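Local coordinates for biotin binding protein A (Gallus gallus, PDB 2C1S), which binds biotin as a tetrameric member of the avidin family, each subunit a beta-barrel with its own ligand pocket, at the interface of chains A and B. Coordinates in Å, arbitrary orientation; residue numbers count along the deposited sequence, not the author numbering. Chains: chain A/B, Biotin binding protein A.

The interface of chains A and B. Residues chain A 65-68, 81-82; chain B 77-78, 80, 100, 102.
Two avidin-type beta-barrels pack here through side chains of their strands and of a loop residue next to one of them. A:Val82, on strand 78-87 of chain A, rests on B:Val80, B:Leu100 and B:Arg102, which come from strands 78-87 and 93-102 of chain B. Both methyls of A:Val82 touch CB of B:Arg102, CG2 at 3.6 Å. CG1 also lies 3.8 Å from CB of B:Leu100. CG2 also meets the methyl CG2 of B:Thr78. Both methyls of B:Val80 lie against CB of A:Val82. The CG1 methyl of B:Val80 in addition reaches the backbone, 3.5 Å from the carbonyl O of A:Phe81 and 3.8 Å from CA of A:Gly67. The bare glycine leaves that methyl resting directly on the main chain.

At one end of this apolar patch, A:Thr65 and B:Thr78 pass side by side, pointing opposite ways. Their hydroxyls, both OG1, form a hydrogen bond of 2.8 Å in which either could be the donor. With OG1 of B:Thr78 anti to the carbonyl carbon (chi1 -69°), its methyl is left to face A:Val82 and the backbone of A:Phe66.

B:Arg102 bends at chi2 (85°), and its guanidinium NH2 comes to 3.3 Å from the carbonyl O of A:Val82, a polar approach rather than a clear bond. CG of B:Arg102 lies 4.0 Å from the methyl CG2 of A:Thr65. An alanine in place of B:Arg102 would probably leave the A:Val82 carbonyl without the nearby guanidinium and thin the packing on the A:Thr65 methyl. The two-fold axis repeats the patch with the chains exchanged, and both copies join the barrels within the four-chain assembly, the avidin-like tetramer.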
loop_
_atom_site.group_PDB
_atom_site.type_symbol
_atom_site.label_atom_id
_atom_site.label_comp_id
_atom_site.label_asym_id
_atom_site.label_seq_id
_atom_site.Cartn_x
_atom_site.Cartn_y
_atom_site.Cartn_z
ATOM N N THR A 65 -5.888 -11.772 -13.814
ATOM C CA THR A 65 -5.394 -10.507 -13.282
ATOM C C THR A 65 -4.706 -9.704 -14.392
ATOM O O THR A 65 -4.305 -10.266 -15.421
ATOM C CB THR A 65 -4.410 -10.723 -12.125
ATOM O OG1 THR A 65 -3.324 -11.532 -12.595
ATOM C CG2 THR A 65 -5.101 -11.385 -10.913
ATOM N N PHE A 66 -4.617 -8.386 -14.198
ATOM C CA PHE A 66 -3.993 -7.484 -15.141
ATOM C C PHE A 66 -3.484 -6.230 -14.440
ATOM O O PHE A 66 -3.861 -5.944 -13.299
ATOM C CB PHE A 66 -5.012 -7.070 -16.221
ATOM C CG PHE A 66 -6.183 -6.314 -15.691
ATOM C CD1 PHE A 66 -6.229 -4.931 -15.792
ATOM C CD2 PHE A 66 -7.298 -7.000 -15.145
ATOM C CE1 PHE A 66 -7.343 -4.202 -15.315
ATOM C CE2 PHE A 66 -8.414 -6.277 -14.656
ATOM C CZ PHE A 66 -8.445 -4.890 -14.757
ATOM N N GLY A 67 -2.653 -5.461 -15.128
ATOM C CA GLY A 67 -2.098 -4.266 -14.562
ATOM C C GLY A 67 -1.826 -3.273 -15.666
ATOM O O GLY A 67 -1.647 -3.657 -16.843
ATOM N N PHE A 68 -1.778 -2.005 -15.314
ATOM C CA PHE A 68 -1.343 -0.969 -16.269
ATOM C C PHE A 68 -0.653 0.229 -15.623
ATOM O O PHE A 68 -0.860 0.520 -14.460
ATOM C CB PHE A 68 -2.472 -0.520 -17.225
ATOM C CG PHE A 68 -3.696 0.047 -16.546
ATOM C CD1 PHE A 68 -3.793 1.407 -16.263
ATOM C CD2 PHE A 68 -4.782 -0.788 -16.244
ATOM C CE1 PHE A 68 -4.925 1.923 -15.663
ATOM C CE2 PHE A 68 -5.930 -0.267 -15.654
ATOM C CZ PHE A 68 -5.992 1.059 -15.338
ATOM N N PHE A 81 -1.957 0.674 -11.836
ATOM C CA PHE A 81 -3.184 0.009 -11.382
ATOM C C PHE A 81 -3.035 -1.488 -11.564
ATOM O O PHE A 81 -2.508 -1.964 -12.588
ATOM C CB PHE A 81 -4.376 0.453 -12.238
ATOM C CG PHE A 81 -4.825 1.859 -12.007
ATOM C CD1 PHE A 81 -5.921 2.119 -11.182
ATOM C CD2 PHE A 81 -4.200 2.945 -12.652
ATOM C CE1 PHE A 81 -6.363 3.431 -10.979
ATOM C CE2 PHE A 81 -4.639 4.241 -12.438
ATOM C CZ PHE A 81 -5.728 4.496 -11.603
ATOM N N VAL A 82 -3.525 -2.257 -10.609
ATOM C CA VAL A 82 -3.519 -3.704 -10.789
ATOM C C VAL A 82 -4.849 -4.276 -10.292
ATOM O O VAL A 82 -5.385 -3.795 -9.301
ATOM C CB VAL A 82 -2.282 -4.358 -10.128
ATOM C CG1 VAL A 82 -2.359 -4.327 -8.563
ATOM C CG2 VAL A 82 -2.069 -5.746 -10.683
ATOM N N SER B 77 -0.935 -14.422 -10.866
ATOM C CA SER B 77 -0.927 -13.101 -10.265
ATOM C C SER B 77 -0.290 -12.116 -11.250
ATOM O O SER B 77 0.293 -12.522 -12.271
ATOM C CB SER B 77 -0.082 -13.186 -9.001
ATOM O OG SER B 77 1.217 -13.611 -9.371
ATOM N N THR B 78 -0.376 -10.828 -10.931
ATOM C CA THR B 78 0.212 -9.768 -11.737
ATOM C C THR B 78 0.827 -8.814 -10.736
ATOM O O THR B 78 0.245 -8.569 -9.684
ATOM C CB THR B 78 -0.833 -9.018 -12.602
ATOM O OG1 THR B 78 -1.294 -9.915 -13.627
ATOM C CG2 THR B 78 -0.221 -7.848 -13.292
ATOM N N VAL B 80 2.553 -4.845 -10.348
ATOM C CA VAL B 80 2.912 -3.547 -10.900
ATOM C C VAL B 80 3.989 -2.892 -10.029
ATOM O O VAL B 80 3.926 -2.961 -8.788
ATOM C CB VAL B 80 1.686 -2.606 -11.137
ATOM C CG1 VAL B 80 0.736 -3.195 -12.250
ATOM C CG2 VAL B 80 0.922 -2.317 -9.805
ATOM N N LEU B 100 2.798 -3.534 -6.167
ATOM C CA LEU B 100 1.613 -4.257 -5.724
ATOM C C LEU B 100 1.543 -5.576 -6.468
ATOM O O LEU B 100 1.707 -5.599 -7.688
ATOM C CB LEU B 100 0.332 -3.457 -6.022
ATOM C CG LEU B 100 0.064 -2.110 -5.339
ATOM C CD1 LEU B 100 -1.166 -1.383 -5.954
ATOM C CD2 LEU B 100 -0.096 -2.290 -3.826
ATOM N N ARG B 102 -0.932 -8.624 -7.190
ATOM C CA ARG B 102 -2.379 -8.953 -7.182
ATOM C C ARG B 102 -2.543 -10.448 -7.475
ATOM O O ARG B 102 -2.193 -10.903 -8.572
ATOM C CB ARG B 102 -3.097 -8.180 -8.268
ATOM C CG ARG B 102 -4.626 -8.392 -8.293
ATOM C CD ARG B 102 -5.178 -7.446 -7.327
ATOM N NE ARG B 102 -6.620 -7.496 -7.107
ATOM C CZ ARG B 102 -7.312 -6.410 -6.769
ATOM N NH1 ARG B 102 -8.603 -6.503 -6.533
ATOM N NH2 ARG B 102 -6.692 -5.223 -6.679
#